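Local coordinates for protein lipolytic enzyme, G-D-S-L family (Bacteroides thetaiotaomicron, PDB 7BR2) that hydrolyses ester bonds as an SGNH-type serine esterase of a gut bacterium and metabolises the drug diltiazem, at residues D20-L25 / K78-M84; F24-S28 / M67-L71; N56-G60 / R367-W371; V85-M89 / G136-Y140; L362-F366 / R423-M427. One frame throughout, in Å; residues are numbered along the deposited sequence.

Contacts 1 to 4 lie in or at the edge of the SGNH hydrolase domain; contact 5 lies in the helices beside it. Contact 1 pairs strands 21-26 and 82-85 of the five-stranded parallel sheet. Contact 2 reaches from strand 21-26 to helix 64-75; the two centres are about 12 Å apart. Contact 4 joins the loops after strands 82-85 and 131-136, nested inside the loop contact 3 closes. Contact 3 ties edge strand 53-58 to helix 344-377, its centre about 8 Å from that of contact 2. Contact 5 uses an earlier turn of this helix, about 12 Å from contact 3 between centres. N56 and E363 connect them. This holds the late helices against the sheet near the probable active site.

Contact 1: residues D20-L25 / K78-M84; sequences DRAVFL and KNPTVLM
D20 meets T81 just before two parallel strands begin to pair. Its OD1 accepts a hydrogen bond from T81 OG1 at 2.7 Å. The same hydroxyl oxygen accepts the backbone N of R21, so T81 OG1 links a side chain and the main chain. R21 O takes two donors, T81 N and V82 N. The R21 side chain bends at chi3 (65°), which turns its guanidinium edge to the turn before strand 82-85. There NE and NH2 grip K78 O side-on, and the NH2 bond is 2.9 Å long. K78 O lies close to the guanidinium plane.

From A22 on, the pairing is regular parallel sheet. A22, V23 and F24 stand beside V82, L83 and M84. V23 donates from N to V82 O and accepts M84 N at its own O, both at 2.9 Å. Its CG2 packs on P80 CB at 3.6 Å. V23 CB also touches L83 CD1.

F24 puts its ring beside M84 on the other face of the sheet, with A22. M84 CE sits over one ring face, 3.8 Å from the F24 centroid, in a CH-pi contact. The sulfur stands further off above the same ring, a Met-aromatic arrangement. M84 is bent at chi2 (60°) and chi3 (62°), which folds its methyl back over F24. L25 N donates to M84 O at 2.8 Å.

Strand 53-58 flanks strand 21-26 on its other edge, and strand 131-136 continues the sheet beyond 82-85. Helix 64-75 packs on L25 and L83.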
# COMPACT_ATOMS: atom_id res chain seq x y z
N ASP A 20 -8.07 13.32 -6.53
CA ASP A 20 -8.10 12.05 -7.23
C ASP A 20 -8.91 11.01 -6.45
O ASP A 20 -9.05 11.09 -5.23
CB ASP A 20 -6.67 11.54 -7.46
CG ASP A 20 -6.14 11.85 -8.86
OD1 ASP A 20 -6.95 12.01 -9.80
OD2 ASP A 20 -4.90 11.98 -9.01
N ARG A 21 -9.49 10.08 -7.19
CA ARG A 21 -10.17 8.91 -6.64
C ARG A 21 -9.49 7.70 -7.28
O ARG A 21 -9.78 7.35 -8.43
CB ARG A 21 -11.66 8.97 -6.94
CG ARG A 21 -12.34 10.23 -6.38
CD ARG A 21 -13.75 10.42 -6.93
NE ARG A 21 -14.67 9.35 -6.53
CZ ARG A 21 -15.21 9.23 -5.31
NH1 ARG A 21 -14.91 10.09 -4.34
NH2 ARG A 21 -16.04 8.22 -5.06
N ALA A 22 -8.53 7.11 -6.57
CA ALA A 22 -7.71 6.02 -7.08
C ALA A 22 -8.29 4.69 -6.61
O ALA A 22 -8.23 4.38 -5.41
CB ALA A 22 -6.27 6.18 -6.62
N VAL A 23 -8.84 3.90 -7.53
CA VAL A 23 -9.43 2.61 -7.21
C VAL A 23 -8.47 1.51 -7.63
O VAL A 23 -8.02 1.48 -8.79
CB VAL A 23 -10.79 2.42 -7.91
CG1 VAL A 23 -11.37 1.06 -7.56
CG2 VAL A 23 -11.76 3.55 -7.54
N PHE A 24 -8.16 0.60 -6.70
CA PHE A 24 -7.27 -0.54 -6.94
C PHE A 24 -8.11 -1.80 -7.13
O PHE A 24 -8.53 -2.41 -6.15
CB PHE A 24 -6.29 -0.71 -5.79
CG PHE A 24 -5.22 0.33 -5.74
CD1 PHE A 24 -5.44 1.53 -5.09
CD2 PHE A 24 -3.99 0.11 -6.35
CE1 PHE A 24 -4.44 2.52 -5.04
CE2 PHE A 24 -2.99 1.07 -6.30
CZ PHE A 24 -3.22 2.29 -5.65
N LEU A 25 -8.32 -2.19 -8.38
CA LEU A 25 -9.13 -3.36 -8.68
C LEU A 25 -8.27 -4.63 -8.61
O LEU A 25 -7.21 -4.70 -9.25
CB LEU A 25 -9.76 -3.20 -10.06
CG LEU A 25 -10.31 -4.44 -10.77
CD1 LEU A 25 -11.40 -5.10 -9.95
CD2 LEU A 25 -10.84 -4.03 -12.12
N LYS A 78 -17.75 3.75 -8.25
CA LYS A 78 -16.94 4.59 -7.38
C LYS A 78 -16.38 5.80 -8.12
O LYS A 78 -15.67 6.62 -7.51
CB LYS A 78 -15.81 3.77 -6.75
CG LYS A 78 -16.28 2.75 -5.71
CD LYS A 78 -15.19 1.73 -5.37
CE LYS A 78 -15.61 0.82 -4.21
NZ LYS A 78 -16.90 0.08 -4.43
N ASN A 79 -16.66 5.93 -9.42
CA ASN A 79 -16.18 7.02 -10.24
C ASN A 79 -14.69 7.26 -10.08
O ASN A 79 -14.25 8.30 -9.57
CB ASN A 79 -16.96 8.31 -9.91
CG ASN A 79 -18.41 8.26 -10.38
OD1 ASN A 79 -18.79 7.48 -11.28
ND2 ASN A 79 -19.24 9.09 -9.76
N PRO A 80 -13.86 6.28 -10.44
CA PRO A 80 -12.41 6.49 -10.35
C PRO A 80 -11.97 7.57 -11.33
O PRO A 80 -12.50 7.68 -12.44
CB PRO A 80 -11.83 5.13 -10.73
CG PRO A 80 -12.85 4.52 -11.63
CD PRO A 80 -14.18 4.97 -11.04
N THR A 81 -11.02 8.40 -10.87
CA THR A 81 -10.21 9.23 -11.76
C THR A 81 -8.96 8.50 -12.21
O THR A 81 -8.45 8.75 -13.31
CB THR A 81 -9.83 10.55 -11.07
OG1 THR A 81 -9.01 10.30 -9.92
CG2 THR A 81 -11.07 11.36 -10.65
N VAL A 82 -8.47 7.58 -11.38
CA VAL A 82 -7.35 6.70 -11.70
C VAL A 82 -7.73 5.28 -11.28
O VAL A 82 -8.08 5.06 -10.12
CB VAL A 82 -6.05 7.13 -11.00
CG1 VAL A 82 -4.87 6.35 -11.56
CG2 VAL A 82 -5.81 8.63 -11.18
N LEU A 83 -7.62 4.33 -12.21
CA LEU A 83 -8.02 2.94 -11.98
C LEU A 83 -6.81 2.05 -12.20
O LEU A 83 -6.23 2.03 -13.29
CB LEU A 83 -9.16 2.53 -12.92
CG LEU A 83 -9.63 1.06 -12.89
CD1 LEU A 83 -10.18 0.69 -11.54
CD2 LEU A 83 -10.66 0.79 -13.97
N MET A 84 -6.39 1.35 -11.14
CA MET A 84 -5.34 0.35 -11.23
C MET A 84 -5.97 -1.03 -11.36
O MET A 84 -6.95 -1.34 -10.68
CB MET A 84 -4.42 0.42 -10.01
CG MET A 84 -3.33 1.49 -10.11
SD MET A 84 -3.92 3.20 -10.28
CE MET A 84 -4.82 3.44 -8.75

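Contact 2: residues F24-S28 / M67-L71; sequences FLGNS and MNKRL
L25 and M67 cross at a slant where strand 21-26 of the SGNH hydrolase sheet packs against helix 64-75. Two helices and strand 53-58 come between them in the chain. L25 CD1 is the branch that enters the helix side. It lies 3.7 Å from M67 CG and also touches M67 SD.

The same methyl sits over one face of the R70 guanidinium, 3.5 Å from NH2. Here the L25 and R70 side chains run alongside in opposite senses. R70 reaches the strand through an extended chain, although its CG lies between the backbone N and carbonyl carbon (chi1 65°). G26 O lies in the guanidinium plane, 3.0 Å from R70 NH2. D62 and D74 form salt bridges with R70 NE and NH1, and would fix the turn of the flat group. The other branch of L25, CD2, lies 4.0 Å from L71 CD2, the two side chains being roughly perpendicular.

N27 and S28 follow at the end of the strand. N27 is the N-cap of the next helix, with OD1 bonded to I29 N. S28 OG is hydrogen-bonded to H207, consistent with the nucleophile of a Ser-His-Asp triad. M67 packs against the backbone leading to S28. Its chain is extended beyond CG (chi2 179°), which carries the methyl CE to 3.4 Å from G26 C and 4.1 Å from N27 CB.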
# COMPACT_ATOMS: atom_id res chain seq x y z
N PHE A 24 -8.16 0.60 -6.70
CA PHE A 24 -7.27 -0.54 -6.94
C PHE A 24 -8.11 -1.80 -7.13
O PHE A 24 -8.53 -2.41 -6.15
CB PHE A 24 -6.29 -0.71 -5.79
CG PHE A 24 -5.22 0.33 -5.74
CD1 PHE A 24 -5.44 1.53 -5.09
CD2 PHE A 24 -3.99 0.11 -6.35
CE1 PHE A 24 -4.44 2.52 -5.04
CE2 PHE A 24 -2.99 1.07 -6.30
CZ PHE A 24 -3.22 2.29 -5.65
N LEU A 25 -8.32 -2.19 -8.38
CA LEU A 25 -9.13 -3.36 -8.68
C LEU A 25 -8.27 -4.63 -8.61
O LEU A 25 -7.21 -4.70 -9.25
CB LEU A 25 -9.76 -3.20 -10.06
CG LEU A 25 -10.31 -4.44 -10.77
CD1 LEU A 25 -11.40 -5.10 -9.95
CD2 LEU A 25 -10.84 -4.03 -12.12
N GLY A 26 -8.72 -5.62 -7.85
CA GLY A 26 -7.87 -6.79 -7.74
C GLY A 26 -8.57 -7.99 -7.13
O GLY A 26 -9.80 -8.04 -7.04
N ASN A 27 -7.76 -8.97 -6.73
CA ASN A 27 -8.30 -10.18 -6.11
C ASN A 27 -8.05 -10.19 -4.61
O ASN A 27 -8.13 -9.13 -3.96
CB ASN A 27 -7.71 -11.44 -6.77
CG ASN A 27 -6.18 -11.46 -6.79
OD1 ASN A 27 -5.52 -10.82 -5.96
ND2 ASN A 27 -5.62 -12.24 -7.72
N SER A 28 -7.79 -11.37 -4.03
CA SER A 28 -7.67 -11.43 -2.58
C SER A 28 -6.45 -10.68 -2.09
O SER A 28 -6.46 -10.18 -0.96
CB SER A 28 -7.60 -12.87 -2.07
OG SER A 28 -6.69 -13.65 -2.82
N MET A 67 -13.99 -9.77 -12.06
CA MET A 67 -13.72 -8.34 -12.11
C MET A 67 -14.54 -7.66 -13.21
O MET A 67 -15.14 -6.59 -13.00
CB MET A 67 -12.22 -8.15 -12.31
CG MET A 67 -11.41 -8.64 -11.12
SD MET A 67 -9.63 -8.44 -11.38
CE MET A 67 -8.91 -9.55 -10.18
N ASN A 68 -14.61 -8.30 -14.39
CA ASN A 68 -15.41 -7.76 -15.48
C ASN A 68 -16.89 -7.73 -15.13
O ASN A 68 -17.58 -6.76 -15.47
CB ASN A 68 -15.19 -8.57 -16.76
CG ASN A 68 -16.01 -8.04 -17.93
OD1 ASN A 68 -15.74 -6.96 -18.44
ND2 ASN A 68 -17.05 -8.78 -18.32
N LYS A 69 -17.41 -8.81 -14.52
CA LYS A 69 -18.82 -8.83 -14.11
C LYS A 69 -19.17 -7.65 -13.22
O LYS A 69 -20.30 -7.14 -13.27
CB LYS A 69 -19.17 -10.11 -13.33
CG LYS A 69 -19.33 -11.42 -14.04
CD LYS A 69 -19.84 -12.45 -13.01
CE LYS A 69 -19.13 -12.25 -11.67
NZ LYS A 69 -19.89 -12.65 -10.45
N ARG A 70 -18.25 -7.24 -12.34
CA ARG A 70 -18.60 -6.25 -11.32
C ARG A 70 -18.10 -4.83 -11.62
O ARG A 70 -18.24 -3.95 -10.77
CB ARG A 70 -18.09 -6.68 -9.95
CG ARG A 70 -16.58 -6.75 -9.81
CD ARG A 70 -16.22 -7.15 -8.38
NE ARG A 70 -14.86 -7.67 -8.25
CZ ARG A 70 -13.82 -6.94 -7.85
NH1 ARG A 70 -13.98 -5.65 -7.55
NH2 ARG A 70 -12.62 -7.51 -7.75
N LEU A 71 -17.52 -4.58 -12.81
CA LEU A 71 -17.11 -3.22 -13.15
C LEU A 71 -18.21 -2.16 -12.93
O LEU A 71 -17.96 -1.12 -12.32
CB LEU A 71 -16.63 -3.16 -14.60
CG LEU A 71 -15.26 -3.74 -14.91
CD1 LEU A 71 -14.93 -3.55 -16.39
CD2 LEU A 71 -14.21 -3.13 -14.01

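Contact 3: residues N56-G60 / R367-W371; sequences NGGIG and REYAW
NE and NH1 of R367 both donate to the single oxygen G58 O. NE donates at 2.9 Å and NH1 at 3.1 Å, and both come from the same face of the G58 carbonyl plane. The NE bond is the straighter of the two, 152° at the hydrogen. G58 O lies almost in the guanidinium plane. The R367 chain bends at chi2 (-35°) and chi3 (-72°), which lays the guanidinium flat between the strand and A370. A salt bridge from NH1 to D74 gives the charge a second partner. R70 NH1 also lies close, and D74 bridges to both arginines, which would probably offset their like charges.

The faces of the guanidinium are packed as well. N56 O lies 3.2 Å above one face, toward the rim, with G57 CA on the same side. A370 CB lies over the opposite face.

N56 belongs to edge strand 53-58 of the parallel hydrolase sheet, and R367 to long helix 344-377, far later in the sequence. The strand ends in an Asx turn. N56 OD1 accepts G58 N at 2.8 Å, which holds the bend that presents G58 O. The N56 amide crosses R367 at a slant, its ND2 3.6 Å from CG of R367 and hydrogen-bonded to D31 O.

I59 extends the contact along the helix. Its CG1 touches R367 NH1, and its CD1 packs on A370 CB at 3.9 Å. Its CG2 branch meets the edge of the W371 indole, 3.7 Å from CD1. Beyond it, G60 N is bonded to D31, in the helix that begins at S28.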
# COMPACT_ATOMS: atom_id res chain seq x y z
N ASN A 56 -10.18 0.36 -2.01
CA ASN A 56 -9.99 -1.07 -2.18
C ASN A 56 -11.07 -1.63 -3.11
O ASN A 56 -12.26 -1.57 -2.79
CB ASN A 56 -10.05 -1.72 -0.80
CG ASN A 56 -9.82 -3.22 -0.83
OD1 ASN A 56 -9.84 -3.86 -1.88
ND2 ASN A 56 -9.63 -3.80 0.36
N GLY A 57 -10.69 -2.15 -4.28
CA GLY A 57 -11.65 -2.80 -5.15
C GLY A 57 -11.26 -4.24 -5.40
O GLY A 57 -11.33 -4.75 -6.52
N GLY A 58 -10.77 -4.90 -4.35
CA GLY A 58 -10.42 -6.30 -4.41
C GLY A 58 -11.58 -7.13 -3.87
O GLY A 58 -12.29 -6.70 -2.97
N ILE A 59 -11.76 -8.31 -4.46
CA ILE A 59 -12.63 -9.36 -3.92
C ILE A 59 -11.88 -10.68 -4.01
O ILE A 59 -11.41 -11.06 -5.09
CB ILE A 59 -13.97 -9.44 -4.69
CG1 ILE A 59 -14.76 -8.13 -4.53
CG2 ILE A 59 -14.78 -10.62 -4.21
CD1 ILE A 59 -16.17 -8.22 -5.02
N GLY A 60 -11.76 -11.38 -2.89
CA GLY A 60 -11.03 -12.63 -2.88
C GLY A 60 -11.63 -13.65 -3.84
O GLY A 60 -12.85 -13.81 -3.92
N ARG A 367 -16.00 -4.56 1.70
CA ARG A 367 -15.54 -5.55 0.72
C ARG A 367 -16.23 -6.90 0.93
O ARG A 367 -16.53 -7.63 -0.03
CB ARG A 367 -14.02 -5.74 0.79
CG ARG A 367 -13.17 -4.52 0.43
CD ARG A 367 -13.79 -3.70 -0.66
NE ARG A 367 -13.72 -4.37 -1.95
CZ ARG A 367 -14.53 -4.10 -2.97
NH1 ARG A 367 -14.39 -4.76 -4.11
NH2 ARG A 367 -15.48 -3.18 -2.83
N GLU A 368 -16.47 -7.27 2.19
CA GLU A 368 -17.25 -8.48 2.48
C GLU A 368 -18.67 -8.35 1.94
O GLU A 368 -19.23 -9.29 1.35
CB GLU A 368 -17.27 -8.75 3.99
CG GLU A 368 -15.90 -9.02 4.62
CD GLU A 368 -15.39 -10.43 4.34
OE1 GLU A 368 -16.21 -11.31 4.06
OE2 GLU A 368 -14.16 -10.65 4.38
N TYR A 369 -19.26 -7.17 2.10
CA TYR A 369 -20.59 -6.97 1.53
C TYR A 369 -20.54 -7.12 0.01
O TYR A 369 -21.41 -7.78 -0.59
CB TYR A 369 -21.14 -5.61 1.95
CG TYR A 369 -22.28 -5.09 1.11
CD1 TYR A 369 -23.59 -5.53 1.32
CD2 TYR A 369 -22.05 -4.12 0.13
CE1 TYR A 369 -24.65 -5.04 0.54
CE2 TYR A 369 -23.09 -3.63 -0.65
CZ TYR A 369 -24.39 -4.09 -0.44
OH TYR A 369 -25.42 -3.58 -1.21
N ALA A 370 -19.51 -6.57 -0.63
CA ALA A 370 -19.37 -6.69 -2.08
C ALA A 370 -19.24 -8.15 -2.51
O ALA A 370 -19.74 -8.53 -3.57
CB ALA A 370 -18.17 -5.88 -2.58
N TRP A 371 -18.52 -8.97 -1.74
CA TRP A 371 -18.51 -10.39 -2.07
C TRP A 371 -19.92 -10.96 -2.01
O TRP A 371 -20.34 -11.71 -2.90
CB TRP A 371 -17.59 -11.22 -1.17
CG TRP A 371 -17.64 -12.66 -1.66
CD1 TRP A 371 -16.85 -13.23 -2.61
CD2 TRP A 371 -18.60 -13.67 -1.28
NE1 TRP A 371 -17.22 -14.53 -2.82
CE2 TRP A 371 -18.29 -14.83 -2.03
CE3 TRP A 371 -19.67 -13.72 -0.39
CZ2 TRP A 371 -19.02 -16.01 -1.91
CZ3 TRP A 371 -20.40 -14.90 -0.27
CH2 TRP A 371 -20.07 -16.02 -1.03

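Contact 4: residues V85-M89 / G136-Y140; sequences VTFGM and GTSPY
T86 and T137 come closest where two loops leave the parallel sheet side by side, their end-to-end directions 18° apart. No direct hydrogen bond joins the segments. T86 OG1 presses against T137 instead, 3.1 Å from CA and 3.3 Å from CB. Both hydroxyls are anti to their backbone N (chi1 -173° for T86, 173° for T137), which turns each toward water 1.

Two waters supply the polar links. Water 1 lies 3.0 Å from T86 OG1 and donates to T137 OG1. T137 OG1 donates to S138 O, on a lone pair. Water 2 accepts from T137 N at 2.7 Å and is bonded to F87 O. T137 CG2 packs against that F87 O at 3.3 Å.

M89 crosses Y140 at about a right angle. Bent at chi2 and chi3, it sets CE 3.6 Å from both P139 O and Y140 N, and 4.0 Å from Y140 CB. Y140 OH is held by F152 N. M89 packs on N27, near the probable catalytic triad. G88 and M89 lie in what fits the GxND block of SGNH hydrolases.

Two buried loops are therefore joined through water and methyl contacts. The waters bridge groups of the two loops that make no direct hydrogen bond.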
# COMPACT_ATOMS: atom_id res chain seq x y z
N VAL A 85 -5.44 -1.86 -12.27
CA VAL A 85 -6.01 -3.15 -12.61
C VAL A 85 -4.93 -4.23 -12.45
O VAL A 85 -3.88 -4.15 -13.09
CB VAL A 85 -6.58 -3.16 -14.04
CG1 VAL A 85 -7.21 -4.50 -14.38
CG2 VAL A 85 -7.59 -2.02 -14.23
N THR A 86 -5.17 -5.19 -11.56
CA THR A 86 -4.26 -6.30 -11.32
C THR A 86 -5.05 -7.60 -11.19
O THR A 86 -6.13 -7.62 -10.61
CB THR A 86 -3.41 -6.08 -10.07
OG1 THR A 86 -2.42 -7.12 -9.98
CG2 THR A 86 -4.27 -6.08 -8.79
N PHE A 87 -4.51 -8.67 -11.77
CA PHE A 87 -5.18 -9.97 -11.76
C PHE A 87 -4.18 -11.02 -12.22
O PHE A 87 -3.05 -10.70 -12.62
CB PHE A 87 -6.42 -9.99 -12.67
CG PHE A 87 -6.10 -9.87 -14.13
CD1 PHE A 87 -5.65 -8.67 -14.66
CD2 PHE A 87 -6.23 -10.96 -14.97
CE1 PHE A 87 -5.35 -8.57 -16.00
CE2 PHE A 87 -5.94 -10.86 -16.31
CZ PHE A 87 -5.49 -9.66 -16.83
N GLY A 88 -4.58 -12.28 -12.14
CA GLY A 88 -3.77 -13.37 -12.66
C GLY A 88 -3.44 -14.44 -11.64
O GLY A 88 -3.18 -15.58 -12.03
N MET A 89 -3.39 -14.09 -10.36
CA MET A 89 -3.05 -15.11 -9.37
C MET A 89 -4.06 -16.26 -9.39
O MET A 89 -3.68 -17.44 -9.29
CB MET A 89 -2.95 -14.50 -7.97
CG MET A 89 -2.55 -15.51 -6.89
SD MET A 89 -0.92 -16.29 -7.09
CE MET A 89 0.19 -14.95 -6.68
N GLY A 136 1.01 -5.10 -12.83
CA GLY A 136 1.26 -6.53 -12.86
C GLY A 136 1.26 -7.10 -11.47
O GLY A 136 1.93 -6.57 -10.59
N THR A 137 0.46 -8.14 -11.24
CA THR A 137 0.28 -8.67 -9.89
C THR A 137 1.61 -9.11 -9.27
O THR A 137 2.57 -9.49 -9.96
CB THR A 137 -0.67 -9.86 -9.89
OG1 THR A 137 -0.68 -10.44 -8.58
CG2 THR A 137 -0.23 -10.92 -10.89
N SER A 138 1.65 -9.06 -7.94
CA SER A 138 2.71 -9.69 -7.18
C SER A 138 2.79 -11.18 -7.54
O SER A 138 1.81 -11.77 -8.00
CB SER A 138 2.45 -9.50 -5.68
OG SER A 138 1.14 -9.89 -5.32
N PRO A 139 3.94 -11.82 -7.33
CA PRO A 139 4.16 -13.14 -7.91
C PRO A 139 3.76 -14.30 -7.00
O PRO A 139 3.60 -14.15 -5.79
CB PRO A 139 5.68 -13.15 -8.14
CG PRO A 139 6.20 -12.37 -6.95
CD PRO A 139 5.15 -11.32 -6.64
N TYR A 140 3.61 -15.47 -7.62
CA TYR A 140 3.60 -16.73 -6.89
C TYR A 140 5.04 -17.16 -6.65
O TYR A 140 5.80 -17.36 -7.60
CB TYR A 140 2.83 -17.80 -7.66
CG TYR A 140 2.81 -19.14 -6.96
CD1 TYR A 140 1.94 -19.39 -5.91
CD2 TYR A 140 3.69 -20.15 -7.33
CE1 TYR A 140 1.92 -20.62 -5.26
CE2 TYR A 140 3.68 -21.39 -6.68
CZ TYR A 140 2.80 -21.62 -5.65
OH TYR A 140 2.79 -22.84 -5.02
O HOH W 1 -1.91 -8.32 -7.29
O HOH W 2 -1.54 -8.61 -13.00

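Contact 5: residues L362-F366 / R423-M427; sequences LERTF and REQEM
The helical segments 362-366 and 423-427 run roughly antiparallel, at 146°, with axes 10.2 Å apart. The nearest CA atoms are those of L362 and M427. These two side chains pass one another head to tail, with L362 CB 3.6 Å from M427 CG. M427 SD lies against the backbone of E363, 3.6 Å from its N. A bend at chi3 (-57°) takes the methyl to F366, 4.0 Å from CE1. The sulfur is oblique to that ring, a loose Met-aromatic contact.

This is the packing of two long antiparallel helices, 344-377 and 417-437. Helix 344-377 lies beside the hydrolase sheet, where E363 accepts a hydrogen bond from N56 N. Helix 408-414 also packs on T365 and F366 through M414.

L362 CD2 sits over the centre of the R423 guanidinium, 3.4 Å above the plane. R423 NH1 forms a salt bridge with E426 OE1 at 3.0 Å within the same helix. NE donates to water 3, which donates in turn to T365 OG1. The T365 hydroxyl gives its own proton to L362 O, on a lone pair. This chain of bonds links the two helices through water.

F366 reaches R423 and E424 with its outer atoms. CE1 touches R423 CB, while the backbone N of E424 lies at the ring edge, 3.6 Å from CZ.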
# COMPACT_ATOMS: atom_id res chain seq x y z
N LEU A 362 -12.85 -0.79 8.41
CA LEU A 362 -14.21 -0.48 7.99
C LEU A 362 -14.41 -0.76 6.51
O LEU A 362 -15.38 -1.44 6.09
CB LEU A 362 -14.51 0.99 8.31
CG LEU A 362 -14.82 1.29 9.77
CD1 LEU A 362 -14.79 2.81 10.06
CD2 LEU A 362 -16.15 0.68 10.16
N GLU A 363 -13.45 -0.32 5.69
CA GLU A 363 -13.56 -0.57 4.25
C GLU A 363 -13.61 -2.07 3.96
O GLU A 363 -14.35 -2.51 3.07
CB GLU A 363 -12.40 0.09 3.50
CG GLU A 363 -12.60 0.09 1.99
CD GLU A 363 -11.44 0.72 1.22
OE1 GLU A 363 -10.32 0.81 1.77
OE2 GLU A 363 -11.67 1.12 0.05
N ARG A 364 -12.86 -2.87 4.72
CA ARG A 364 -12.92 -4.32 4.51
C ARG A 364 -14.33 -4.86 4.74
O ARG A 364 -14.77 -5.79 4.05
CB ARG A 364 -11.94 -5.06 5.42
CG ARG A 364 -10.48 -5.05 4.91
CD ARG A 364 -9.96 -6.46 4.62
NE ARG A 364 -10.75 -7.16 3.61
CZ ARG A 364 -11.67 -8.08 3.88
NH1 ARG A 364 -12.34 -8.66 2.90
NH2 ARG A 364 -11.93 -8.40 5.14
N THR A 365 -15.05 -4.30 5.72
CA THR A 365 -16.43 -4.78 5.88
C THR A 365 -17.25 -4.48 4.63
O THR A 365 -18.06 -5.31 4.19
CB THR A 365 -17.11 -4.19 7.13
OG1 THR A 365 -17.49 -2.83 6.91
CG2 THR A 365 -16.20 -4.30 8.34
N PHE A 366 -16.99 -3.33 4.01
CA PHE A 366 -17.66 -3.07 2.73
C PHE A 366 -17.24 -4.07 1.65
O PHE A 366 -18.05 -4.44 0.78
CB PHE A 366 -17.39 -1.64 2.25
CG PHE A 366 -18.27 -0.60 2.92
CD1 PHE A 366 -17.95 -0.08 4.16
CD2 PHE A 366 -19.42 -0.13 2.27
CE1 PHE A 366 -18.76 0.88 4.77
CE2 PHE A 366 -20.23 0.83 2.88
CZ PHE A 366 -19.90 1.33 4.14
N ARG A 423 -21.79 3.74 8.09
CA ARG A 423 -20.43 3.20 8.16
C ARG A 423 -19.50 3.95 7.22
O ARG A 423 -18.32 4.16 7.54
CB ARG A 423 -20.45 1.71 7.84
CG ARG A 423 -21.33 0.89 8.77
CD ARG A 423 -20.76 0.81 10.19
NE ARG A 423 -19.92 -0.39 10.32
CZ ARG A 423 -19.12 -0.67 11.34
NH1 ARG A 423 -18.99 0.16 12.36
NH2 ARG A 423 -18.45 -1.81 11.33
N GLU A 424 -20.03 4.37 6.06
CA GLU A 424 -19.29 5.28 5.19
C GLU A 424 -19.02 6.60 5.90
O GLU A 424 -17.94 7.18 5.77
CB GLU A 424 -20.10 5.55 3.92
CG GLU A 424 -19.61 4.84 2.68
CD GLU A 424 -20.63 4.92 1.57
OE1 GLU A 424 -20.89 3.89 0.91
OE2 GLU A 424 -21.19 6.02 1.38
N GLN A 425 -20.01 7.09 6.64
CA GLN A 425 -19.82 8.31 7.41
C GLN A 425 -18.71 8.13 8.43
O GLN A 425 -17.96 9.06 8.72
CB GLN A 425 -21.12 8.70 8.08
CG GLN A 425 -21.19 10.11 8.55
CD GLN A 425 -22.59 10.49 8.99
OE1 GLN A 425 -23.55 9.72 8.77
NE2 GLN A 425 -22.73 11.66 9.61
N GLU A 426 -18.62 6.93 9.00
CA GLU A 426 -17.54 6.63 9.94
C GLU A 426 -16.17 6.67 9.25
O GLU A 426 -15.19 7.24 9.77
CB GLU A 426 -17.78 5.25 10.54
CG GLU A 426 -18.74 5.24 11.71
CD GLU A 426 -18.80 3.87 12.36
OE1 GLU A 426 -19.73 3.07 12.11
OE2 GLU A 426 -17.88 3.60 13.17
N MET A 427 -16.07 6.05 8.08
CA MET A 427 -14.82 6.15 7.33
C MET A 427 -14.47 7.61 7.07
O MET A 427 -13.31 8.01 7.19
CB MET A 427 -14.93 5.36 6.03
CG MET A 427 -14.93 3.86 6.26
SD MET A 427 -14.67 2.93 4.73
CE MET A 427 -16.00 3.49 3.68
O HOH W 3 -19.54 -2.38 8.46